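Local coordinates for protein globin II, extracellular (Lumbricus terrestris, PDB 1X9F) that probably binds and carries oxygen at its haem, as one subunit of the giant extracellular haemoglobin (erythrocruorin) of the earthworm, at residues Q31-A36 / R67-L72; E43-F48 / D54-P59; S77-P82 / D135-G140. One frame throughout, in Å; residues are numbered along the deposited sequence.

Interaction 1: Q31-A36 / R67-L72. With CMO (carbon monoxide), chain P; HEM (protoporphyrin IX containing Fe), chain O.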
loop_
_atom_site.group_PDB
_atom_site.type_symbol
_atom_site.label_atom_id
_atom_site.label_comp_id
_atom_site.label_asym_id
_atom_site.label_seq_id
_atom_site.Cartn_x
_atom_site.Cartn_y
_atom_site.Cartn_z
ATOM N N GLN B 31 21.522 28.311 24.560
ATOM C CA GLN B 31 21.531 29.753 24.828
ATOM C C GLN B 31 20.596 30.132 25.967
ATOM O O GLN B 31 20.946 30.960 26.812
ATOM C CB GLN B 31 21.145 30.548 23.582
ATOM C CG GLN B 31 22.025 30.286 22.387
ATOM C CD GLN B 31 21.596 31.094 21.187
ATOM O OE1 GLN B 31 21.981 32.254 21.047
ATOM N NE2 GLN B 31 20.799 30.486 20.313
ATOM N N ALA B 32 19.406 29.533 25.966
ATOM C CA ALA B 32 18.432 29.726 27.029
ATOM C C ALA B 32 19.062 29.476 28.398
ATOM O O ALA B 32 18.854 30.263 29.329
ATOM C CB ALA B 32 17.235 28.824 26.811
ATOM N N ILE B 33 19.859 28.411 28.519
ATOM C CA ILE B 33 20.504 28.086 29.795
ATOM C C ILE B 33 21.534 29.143 30.225
ATOM O O ILE B 33 21.500 29.601 31.376
ATOM C CB ILE B 33 21.111 26.651 29.787
ATOM C CG1 ILE B 33 19.993 25.598 29.735
ATOM C CG2 ILE B 33 21.970 26.427 31.039
ATOM C CD1 ILE B 33 20.464 24.216 29.272
ATOM N N TRP B 34 22.422 29.540 29.309
ATOM C CA TRP B 34 23.426 30.574 29.607
ATOM C C TRP B 34 22.847 31.959 29.895
ATOM O O TRP B 34 23.340 32.660 30.788
ATOM C CB TRP B 34 24.571 30.593 28.570
ATOM C CG TRP B 34 25.518 29.513 28.912
ATOM C CD1 TRP B 34 25.708 28.334 28.250
ATOM C CD2 TRP B 34 26.329 29.450 30.082
ATOM N NE1 TRP B 34 26.623 27.559 28.921
ATOM C CE2 TRP B 34 27.016 28.224 30.054
ATOM C CE3 TRP B 34 26.557 30.324 31.157
ATOM C CZ2 TRP B 34 27.902 27.849 31.051
ATOM C CZ3 TRP B 34 27.443 29.950 32.146
ATOM C CH2 TRP B 34 28.106 28.727 32.086
ATOM N N ARG B 35 21.790 32.335 29.182
ATOM C CA ARG B 35 21.092 33.587 29.475
ATOM C C ARG B 35 20.429 33.572 30.840
ATOM O O ARG B 35 20.463 34.573 31.559
ATOM C CB ARG B 35 20.046 33.884 28.413
ATOM C CG ARG B 35 20.678 34.367 27.146
ATOM C CD ARG B 35 19.752 34.349 25.981
ATOM N NE ARG B 35 20.449 34.853 24.810
ATOM C CZ ARG B 35 20.135 34.549 23.559
ATOM N NH1 ARG B 35 19.123 33.729 23.294
ATOM N NH2 ARG B 35 20.840 35.065 22.561
ATOM N N ALA B 36 19.808 32.446 31.184
ATOM C CA ALA B 36 19.201 32.294 32.494
ATOM C C ALA B 36 20.277 32.361 33.579
ATOM O O ALA B 36 20.050 32.953 34.633
ATOM C CB ALA B 36 18.414 30.998 32.576
ATOM N N ARG B 67 29.207 23.127 23.572
ATOM C CA ARG B 67 30.297 22.355 24.170
ATOM C C ARG B 67 29.991 22.002 25.627
ATOM O O ARG B 67 30.201 20.865 26.058
ATOM C CB ARG B 67 31.585 23.164 24.079
ATOM C CG ARG B 67 32.821 22.354 23.825
ATOM C CD ARG B 67 33.887 23.085 23.023
ATOM N NE ARG B 67 34.107 24.474 23.440
ATOM C CZ ARG B 67 34.158 25.513 22.607
ATOM N NH1 ARG B 67 34.018 25.336 21.298
ATOM N NH2 ARG B 67 34.365 26.737 23.079
ATOM N N VAL B 68 29.482 22.982 26.369
ATOM C CA VAL B 68 29.108 22.795 27.767
ATOM C C VAL B 68 28.018 21.762 27.917
ATOM O O VAL B 68 28.123 20.857 28.750
ATOM C CB VAL B 68 28.581 24.094 28.374
ATOM C CG1 VAL B 68 28.066 23.860 29.801
ATOM C CG2 VAL B 68 29.648 25.158 28.324
ATOM N N LEU B 69 26.962 21.909 27.125
ATOM C CA LEU B 69 25.877 20.949 27.162
ATOM C C LEU B 69 26.334 19.568 26.699
ATOM O O LEU B 69 25.737 18.560 27.077
ATOM C CB LEU B 69 24.675 21.435 26.351
ATOM C CG LEU B 69 23.948 22.668 26.892
ATOM C CD1 LEU B 69 22.582 22.705 26.262
ATOM C CD2 LEU B 69 23.822 22.635 28.416
ATOM N N GLY B 70 27.400 19.535 25.898
ATOM C CA GLY B 70 28.017 18.286 25.462
ATOM C C GLY B 70 28.648 17.565 26.633
ATOM O O GLY B 70 28.529 16.343 26.759
ATOM N N GLY B 71 29.314 18.332 27.496
ATOM C CA GLY B 71 29.895 17.802 28.721
ATOM C C GLY B 71 28.810 17.324 29.662
ATOM O O GLY B 71 28.905 16.235 30.231
ATOM N N LEU B 72 27.773 18.140 29.821
ATOM C CA LEU B 72 26.664 17.785 30.686
ATOM C C LEU B 72 25.965 16.532 30.161
ATOM O O LEU B 72 25.554 15.670 30.942
ATOM C CB LEU B 72 25.689 18.954 30.798
ATOM C CG LEU B 72 24.522 18.791 31.772
ATOM C CD1 LEU B 72 24.999 18.641 33.219
ATOM C CD2 LEU B 72 23.576 19.970 31.639
HETATM C C CMO P . 30.724 26.158 31.018
HETATM O O CMO P . 30.259 27.220 30.529
HETATM C CHA HEM O . 34.484 25.455 29.666
HETATM C CHB HEM O . 31.395 21.984 31.173
HETATM C CHC HEM O . 29.709 24.965 34.665
HETATM C CHD HEM O . 32.979 28.357 33.311
HETATM C C1A HEM O . 33.693 24.216 29.721
HETATM C C2A HEM O . 33.895 23.218 28.770
HETATM C C3A HEM O . 32.982 22.146 29.170
HETATM C C4A HEM O . 32.372 22.725 30.385
HETATM C CMA HEM O . 32.741 20.809 28.515
HETATM C CAA HEM O . 34.789 23.240 27.557
HETATM C CBA HEM O . 36.161 22.642 27.798
HETATM C CGA HEM O . 36.930 22.854 26.515
HETATM O O1A HEM O . 36.709 22.098 25.541
HETATM O O2A HEM O . 37.755 23.790 26.472
HETATM C C1B HEM O . 30.636 22.532 32.294
HETATM C C2B HEM O . 29.633 21.787 32.875
HETATM C C3B HEM O . 29.197 22.633 33.840
HETATM C C4B HEM O . 29.917 23.805 33.802
HETATM C CMB HEM O . 29.145 20.402 32.535
HETATM C CAB HEM O . 28.191 22.259 34.631
HETATM C CBB HEM O . 27.214 21.781 35.376
HETATM C C1C HEM O . 30.461 26.221 34.554
HETATM C C2C HEM O . 30.142 27.287 35.372
HETATM C C3C HEM O . 31.061 28.239 34.997
HETATM C C4C HEM O . 31.846 27.685 33.984
HETATM C CMC HEM O . 29.056 27.325 36.421
HETATM C CAC HEM O . 31.154 29.599 35.592
HETATM C CBC HEM O . 30.071 30.392 35.574
HETATM C C1D HEM O . 33.729 27.835 32.148
HETATM C C2D HEM O . 34.670 28.617 31.480
HETATM C C3D HEM O . 35.117 27.839 30.437
HETATM C C4D HEM O . 34.354 26.586 30.593
HETATM C CMD HEM O . 35.108 30.019 31.830
HETATM C CAD HEM O . 36.163 28.170 29.402
HETATM C CBD HEM O . 35.628 29.143 28.366
HETATM C CGD HEM O . 36.728 29.355 27.357
HETATM O O1D HEM O . 37.125 28.389 26.670
HETATM O O2D HEM O . 37.212 30.498 27.250
HETATM N NA HEM O . 32.822 23.949 30.745
HETATM N NB HEM O . 30.851 23.762 32.823
HETATM N NC HEM O . 31.510 26.399 33.707
HETATM N ND HEM O . 33.498 26.599 31.634
HETATM FE FE HEM O . 32.225 25.152 32.272
#
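Two apolar pairs join helix 23-40 to helix 59-77: Ile33 with Leu69, and Trp34 with Val68. The first is tip to tip, Ile33 CD1 reaching Leu69 CD2 at 3.8 Å and Leu69 CD1 at 4.0 Å, so that a single methyl sits against the fork of the leucine. Ile33 CG1 lies anti to the carbonyl carbon (chi1 -68°), and from there CD1 extends into the interface. In the second pair the indole and the valine cross obliquely. Trp34 NE1 stands 3.9 Å from Val68 CG2, while CZ2 of the same indole is 4.2 Å from Val68 CG1. With CG1 anti to the backbone N (chi1 175°), both methyls of Val68 border the indole and the ligand; CG2 is the one next to Trp34 NE1, and Val68 CG1 lies also 3.8 Å from haem C1B. The modelled gap between the indole and the ligand oxygen is too short to be trusted, but Trp34 clearly lines the ligand site. Phe109 of helix 103-121 and Phe48 pack round the same indole, and Ile33 also touches Phe109. Replacing Trp34 by an alanine would probably open a gap beside the ligand and deprive Val68 CG2 of its flat neighbour. No hydrogen bond links the two segments, and all four touching residues are buried. The chemistry is that of one apolar part of the pocket wall, which His64 and Phe48 complete: here shape and van der Waals contact, rather than polar bonds between the helices, bound the space in which carbon monoxide sits on the iron.

Interaction 2: E43-F48 / D54-P59. With HEM (protoporphyrin IX containing Fe), chain O.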
loop_
_atom_site.group_PDB
_atom_site.type_symbol
_atom_site.label_atom_id
_atom_site.label_comp_id
_atom_site.label_asym_id
_atom_site.label_seq_id
_atom_site.Cartn_x
_atom_site.Cartn_y
_atom_site.Cartn_z
ATOM N N GLU B 43 27.592 38.797 37.106
ATOM C CA GLU B 43 29.034 38.818 37.359
ATOM C C GLU B 43 29.784 37.745 36.591
ATOM O O GLU B 43 30.923 37.955 36.166
ATOM C CB GLU B 43 29.304 38.604 38.847
ATOM C CG GLU B 43 28.601 39.590 39.760
ATOM C CD GLU B 43 29.227 40.971 39.712
ATOM O OE1 GLU B 43 29.459 41.505 38.600
ATOM O OE2 GLU B 43 29.488 41.533 40.797
ATOM N N SER B 44 29.140 36.590 36.429
ATOM C CA SER B 44 29.791 35.402 35.878
ATOM C C SER B 44 30.154 35.574 34.414
ATOM O O SER B 44 31.026 34.881 33.893
ATOM C CB SER B 44 28.882 34.184 36.038
ATOM O OG SER B 44 27.731 34.309 35.218
ATOM N N ARG B 45 29.472 36.508 33.768
ATOM C CA ARG B 45 29.649 36.809 32.360
ATOM C C ARG B 45 31.099 37.103 31.990
ATOM O O ARG B 45 31.586 36.633 30.961
ATOM C CB ARG B 45 28.793 38.018 32.036
ATOM C CG ARG B 45 28.458 38.201 30.608
ATOM C CD ARG B 45 27.205 39.007 30.450
ATOM N NE ARG B 45 26.627 38.755 29.147
ATOM C CZ ARG B 45 25.332 38.683 28.898
ATOM N NH1 ARG B 45 24.431 38.841 29.866
ATOM N NH2 ARG B 45 24.932 38.439 27.657
ATOM N N SER B 46 31.778 37.875 32.838
ATOM C CA SER B 46 33.164 38.300 32.609
ATOM C C SER B 46 34.134 37.134 32.415
ATOM O O SER B 46 35.196 37.292 31.811
ATOM C CB SER B 46 33.641 39.167 33.771
ATOM O OG SER B 46 33.664 38.420 34.975
ATOM N N LEU B 47 33.757 35.972 32.939
ATOM C CA LEU B 47 34.533 34.748 32.792
ATOM C C LEU B 47 34.579 34.245 31.350
ATOM O O LEU B 47 35.450 33.446 30.994
ATOM C CB LEU B 47 33.949 33.655 33.694
ATOM C CG LEU B 47 34.387 33.578 35.164
ATOM C CD1 LEU B 47 34.278 34.905 35.908
ATOM C CD2 LEU B 47 33.562 32.513 35.876
ATOM N N PHE B 48 33.646 34.718 30.527
ATOM C CA PHE B 48 33.450 34.147 29.198
ATOM C C PHE B 48 33.861 35.123 28.102
ATOM O O PHE B 48 33.454 34.987 26.944
ATOM C CB PHE B 48 31.996 33.688 29.030
ATOM C CG PHE B 48 31.556 32.693 30.066
ATOM C CD1 PHE B 48 30.812 33.100 31.163
ATOM C CD2 PHE B 48 31.898 31.351 29.950
ATOM C CE1 PHE B 48 30.409 32.185 32.126
ATOM C CE2 PHE B 48 31.500 30.430 30.908
ATOM C CZ PHE B 48 30.760 30.846 31.997
ATOM N N ASP B 54 29.848 38.351 26.019
ATOM C CA ASP B 54 29.123 39.607 25.927
ATOM C C ASP B 54 27.975 39.539 24.918
ATOM O O ASP B 54 27.032 40.325 24.991
ATOM C CB ASP B 54 30.090 40.741 25.574
ATOM C CG ASP B 54 30.960 40.415 24.368
ATOM O OD1 ASP B 54 31.854 39.542 24.483
ATOM O OD2 ASP B 54 30.831 40.995 23.267
ATOM N N ASP B 55 28.055 38.593 23.990
ATOM C CA ASP B 55 27.023 38.425 22.987
ATOM C C ASP B 55 26.679 36.950 22.859
ATOM O O ASP B 55 27.458 36.182 22.303
ATOM C CB ASP B 55 27.517 38.994 21.659
ATOM C CG ASP B 55 26.645 38.607 20.484
ATOM O OD1 ASP B 55 25.431 38.336 20.656
ATOM O OD2 ASP B 55 27.107 38.558 19.327
ATOM N N THR B 56 25.514 36.558 23.371
ATOM C CA THR B 56 25.125 35.142 23.399
ATOM C C THR B 56 24.676 34.612 22.036
ATOM O O THR B 56 24.398 33.421 21.884
ATOM C CB THR B 56 24.030 34.886 24.462
ATOM O OG1 THR B 56 23.049 35.932 24.412
ATOM C CG2 THR B 56 24.604 35.002 25.880
ATOM N N SER B 57 24.600 35.506 21.055
ATOM C CA SER B 57 24.257 35.138 19.688
ATOM C C SER B 57 25.513 34.908 18.873
ATOM O O SER B 57 25.448 34.375 17.763
ATOM C CB SER B 57 23.406 36.226 19.031
ATOM O OG SER B 57 22.232 36.469 19.785
ATOM N N HIS B 58 26.653 35.312 19.420
ATOM C CA HIS B 58 27.898 35.152 18.707
ATOM C C HIS B 58 28.165 33.659 18.461
ATOM O O HIS B 58 27.916 32.837 19.346
ATOM C CB HIS B 58 29.030 35.811 19.488
ATOM C CG HIS B 58 30.270 35.986 18.682
ATOM N ND1 HIS B 58 31.063 34.921 18.323
ATOM C CD2 HIS B 58 30.835 37.083 18.128
ATOM C CE1 HIS B 58 32.070 35.352 17.585
ATOM N NE2 HIS B 58 31.963 36.665 17.464
ATOM N N PRO B 59 28.642 33.302 17.267
ATOM C CA PRO B 59 28.909 31.901 16.929
ATOM C C PRO B 59 29.908 31.213 17.873
ATOM O O PRO B 59 29.719 30.042 18.226
ATOM C CB PRO B 59 29.468 31.983 15.504
ATOM C CG PRO B 59 29.944 33.384 15.363
ATOM C CD PRO B 59 28.963 34.204 16.135
HETATM C CHA HEM O . 34.484 25.455 29.666
HETATM C CHB HEM O . 31.395 21.984 31.173
HETATM C CHC HEM O . 29.709 24.965 34.665
HETATM C CHD HEM O . 32.979 28.357 33.311
HETATM C C1A HEM O . 33.693 24.216 29.721
HETATM C C2A HEM O . 33.895 23.218 28.770
HETATM C C3A HEM O . 32.982 22.146 29.170
HETATM C C4A HEM O . 32.372 22.725 30.385
HETATM C CMA HEM O . 32.741 20.809 28.515
HETATM C CAA HEM O . 34.789 23.240 27.557
HETATM C CBA HEM O . 36.161 22.642 27.798
HETATM C CGA HEM O . 36.930 22.854 26.515
HETATM O O1A HEM O . 36.709 22.098 25.541
HETATM O O2A HEM O . 37.755 23.790 26.472
HETATM C C1B HEM O . 30.636 22.532 32.294
HETATM C C2B HEM O . 29.633 21.787 32.875
HETATM C C3B HEM O . 29.197 22.633 33.840
HETATM C C4B HEM O . 29.917 23.805 33.802
HETATM C CMB HEM O . 29.145 20.402 32.535
HETATM C CAB HEM O . 28.191 22.259 34.631
HETATM C CBB HEM O . 27.214 21.781 35.376
HETATM C C1C HEM O . 30.461 26.221 34.554
HETATM C C2C HEM O . 30.142 27.287 35.372
HETATM C C3C HEM O . 31.061 28.239 34.997
HETATM C C4C HEM O . 31.846 27.685 33.984
HETATM C CMC HEM O . 29.056 27.325 36.421
HETATM C CAC HEM O . 31.154 29.599 35.592
HETATM C CBC HEM O . 30.071 30.392 35.574
HETATM C C1D HEM O . 33.729 27.835 32.148
HETATM C C2D HEM O . 34.670 28.617 31.480
HETATM C C3D HEM O . 35.117 27.839 30.437
HETATM C C4D HEM O . 34.354 26.586 30.593
HETATM C CMD HEM O . 35.108 30.019 31.830
HETATM C CAD HEM O . 36.163 28.170 29.402
HETATM C CBD HEM O . 35.628 29.143 28.366
HETATM C CGD HEM O . 36.728 29.355 27.357
HETATM O O1D HEM O . 37.125 28.389 26.670
HETATM O O2D HEM O . 37.212 30.498 27.250
HETATM N NA HEM O . 32.822 23.949 30.745
HETATM N NB HEM O . 30.851 23.762 32.823
HETATM N NC HEM O . 31.510 26.399 33.707
HETATM N ND HEM O . 33.498 26.599 31.634
HETATM FE FE HEM O . 32.225 25.152 32.272
#
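Arg45 lays its guanidinium beside Asp54 and Thr56 without making a hydrogen bond to either. NH2 of Arg45 is 3.9 Å from the carbonyl oxygen of Asp54, too far for a bond, and equally 3.9 Å from the methyl CG2 of Thr56, so an apolar and a polar neighbour share one nitrogen. Asp54 starts away from 43-48. It makes no salt bridge with the arginine, and the nearest atom of its side chain, Asp54 CB, is 5.4 Å from Arg45 NE. The polar hold lies just outside: Arg45 NE bonds to the carbonyl oxygen of Gly53. An extended chain brings it there, with CG anti to the backbone N (chi1 -159°) and the rest running straight out to NE. Thr56 meets the arginine at about a right angle. Its chi1 of 43° puts OG1 between the backbone N and the carbonyl carbon, where it bonds Arg35 NE of helix 23-40, and directs CG2 at Arg45. Asp55 makes an Asx turn, its OD1 accepting from Ser57 N at 3.0 Å from well above the carboxylate plane, and His58 caps the start of helix 59-77 through Ala60 N. At the inner end of 43-48, Phe48 brings CE2 to 3.5 Å from haem CHD, and Leu47 CD2 comes to 3.8 Å from haem CAC. The arrangement is that of the C helix and CD corner of the globin fold, between helices B and E, with Phe48 against the haem and probably corresponding to the CD1 phenylalanine of other globins.

Interaction 3: S77-P82 / D135-G140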
loop_
_atom_site.group_PDB
_atom_site.type_symbol
_atom_site.label_atom_id
_atom_site.label_comp_id
_atom_site.label_asym_id
_atom_site.label_seq_id
_atom_site.Cartn_x
_atom_site.Cartn_y
_atom_site.Cartn_z
ATOM N N SER B 77 24.258 11.111 30.833
ATOM C CA SER B 77 24.139 9.822 30.161
ATOM C C SER B 77 24.790 8.685 30.945
ATOM O O SER B 77 24.421 7.524 30.761
ATOM C CB SER B 77 24.697 9.875 28.734
ATOM O OG SER B 77 26.114 9.903 28.732
ATOM N N THR B 78 25.754 9.011 31.807
ATOM C CA THR B 78 26.436 7.979 32.594
ATOM C C THR B 78 26.171 8.073 34.088
ATOM O O THR B 78 26.974 7.587 34.887
ATOM C CB THR B 78 27.963 7.969 32.346
ATOM O OG1 THR B 78 28.522 9.233 32.729
ATOM C CG2 THR B 78 28.284 7.851 30.864
ATOM N N LEU B 79 25.055 8.688 34.474
ATOM C CA LEU B 79 24.658 8.680 35.881
ATOM C C LEU B 79 24.530 7.251 36.390
ATOM O O LEU B 79 24.749 6.982 37.574
ATOM C CB LEU B 79 23.343 9.427 36.096
ATOM C CG LEU B 79 23.436 10.952 36.097
ATOM C CD1 LEU B 79 22.051 11.563 36.030
ATOM C CD2 LEU B 79 24.199 11.475 37.307
ATOM N N ASP B 80 24.191 6.338 35.485
ATOM C CA ASP B 80 24.076 4.921 35.812
ATOM C C ASP B 80 25.401 4.158 35.700
ATOM O O ASP B 80 25.451 2.957 35.976
ATOM C CB ASP B 80 22.998 4.258 34.946
ATOM C CG ASP B 80 23.358 4.245 33.472
ATOM O OD1 ASP B 80 23.736 5.308 32.931
ATOM O OD2 ASP B 80 23.284 3.213 32.773
ATOM N N GLN B 81 26.466 4.850 35.294
ATOM C CA GLN B 81 27.801 4.249 35.215
ATOM C C GLN B 81 28.798 5.095 36.002
ATOM O O GLN B 81 29.539 5.898 35.428
ATOM C CB GLN B 81 28.252 4.100 33.762
ATOM C CG GLN B 81 27.233 3.434 32.859
ATOM C CD GLN B 81 27.342 3.924 31.436
ATOM O OE1 GLN B 81 28.396 3.803 30.811
ATOM N NE2 GLN B 81 26.255 4.485 30.915
ATOM N N PRO B 82 28.800 4.907 37.324
ATOM C CA PRO B 82 29.601 5.725 38.251
ATOM C C PRO B 82 31.087 5.833 37.915
ATOM O O PRO B 82 31.656 6.917 38.032
ATOM C CB PRO B 82 29.413 5.018 39.603
ATOM C CG PRO B 82 28.818 3.684 39.278
ATOM C CD PRO B 82 28.012 3.886 38.040
ATOM N N ASP B 135 23.339 18.569 41.045
ATOM C CA ASP B 135 24.223 18.730 42.198
ATOM C C ASP B 135 25.334 17.713 42.183
ATOM O O ASP B 135 26.512 18.065 42.295
ATOM C CB ASP B 135 23.449 18.570 43.505
ATOM C CG ASP B 135 23.193 19.891 44.189
ATOM O OD1 ASP B 135 23.354 20.950 43.543
ATOM O OD2 ASP B 135 22.828 19.967 45.381
ATOM N N HIS B 136 24.943 16.448 42.051
ATOM C CA HIS B 136 25.894 15.356 42.008
ATOM C C HIS B 136 26.938 15.576 40.926
ATOM O O HIS B 136 28.114 15.269 41.121
ATOM C CB HIS B 136 25.191 14.024 41.763
ATOM C CG HIS B 136 26.128 12.862 41.777
ATOM N ND1 HIS B 136 27.011 12.648 42.813
ATOM C CD2 HIS B 136 26.345 11.869 40.885
ATOM C CE1 HIS B 136 27.729 11.569 42.562
ATOM N NE2 HIS B 136 27.339 11.073 41.401
ATOM N N ILE B 137 26.504 16.104 39.788
ATOM C CA ILE B 137 27.404 16.310 38.662
ATOM C C ILE B 137 28.352 17.475 38.945
ATOM O O ILE B 137 29.558 17.382 38.694
ATOM C CB ILE B 137 26.597 16.491 37.349
ATOM C CG1 ILE B 137 26.049 15.134 36.885
ATOM C CG2 ILE B 137 27.458 17.122 36.254
ATOM C CD1 ILE B 137 24.862 15.221 35.937
ATOM N N GLU B 138 27.801 18.554 39.495
ATOM C CA GLU B 138 28.592 19.730 39.833
ATOM C C GLU B 138 29.596 19.484 40.968
ATOM O O GLU B 138 30.685 20.061 40.953
ATOM C CB GLU B 138 27.684 20.932 40.122
ATOM C CG GLU B 138 26.971 21.467 38.885
ATOM C CD GLU B 138 26.082 22.666 39.168
ATOM O OE1 GLU B 138 26.027 23.572 38.307
ATOM O OE2 GLU B 138 25.437 22.704 40.240
ATOM N N ASP B 139 29.251 18.628 41.930
ATOM C CA ASP B 139 30.202 18.261 42.987
ATOM C C ASP B 139 31.504 17.719 42.405
ATOM O O ASP B 139 32.577 17.954 42.958
ATOM C CB ASP B 139 29.609 17.227 43.954
ATOM C CG ASP B 139 28.621 17.836 44.935
ATOM O OD1 ASP B 139 28.658 19.067 45.160
ATOM O OD2 ASP B 139 27.768 17.150 45.538
ATOM N N GLY B 140 31.398 16.988 41.297
ATOM C CA GLY B 140 32.562 16.417 40.631
ATOM C C GLY B 140 33.359 17.407 39.795
ATOM O O GLY B 140 34.523 17.154 39.487
#
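Leu79 reaches from the segment 77-82 to helix 127-142, where it meets Ile137 and His136. Leu79 CB is 6.0 Å from Ile137 CD1, too far to touch; Leu79 CG, held anti to the carbonyl carbon (chi1 -77°), has closed to 4.5 Å from Ile137 CD1. There the side chain forks. Leu79 CD1 is 4.6 Å from Ile137 CD1, a looser approach. Leu79 CD2 does the touching, at 4.0 Å from Ile137 CD1 and 4.1 Å from Ile137 CG1. The same methyl approaches the imidazole of His136 at its edge, near the ring plane, with 4.2 Å from Leu79 CD2 to His136 CD2. The side chains of Leu79 and Ile137 cross at about a right angle, and the contact is wholly apolar on the leucine's side. Ile137 continues inward, packing on Leu89 of helix 82-96 and on Ala75 and Ile76 of helix 59-77. Leu79 and His136 both touch Cys4, which is disulfide-bonded to Cys133, so the N-terminal tail borders the same patch. The type I turn from Thr78 to Gln81 is closed by Gln81 N bonding Thr78 O at 2.8 Å, and Asp80 forms a salt bridge with Lys13 of helix 6-20. The arrangement is that of the globin EF corner, the turn between helices E and F, resting through one leucine on helix H.

In the fold
Interaction 1 is core, wholly buried between helices 23-40 and 59-77. Interactions 2 and 3 are only partly buried and lie on opposite sides of the chain's centre, about 26 Å apart between centres. Interaction 2 is nested in the loop that interaction 1 closes, and the two share the haem and an edge-to-face meeting of Trp34 with Phe48. Helix 59-77 runs through the set: 54-59 leads into it, 67-72 lies on it and 77-82 leaves it. Interactions 1 and 3 touch lightly through Leu72 and Ile137. Apolar side chains carry 1 and 3, whereas in 2 an arginine lies close to backbone and threonine near the surface.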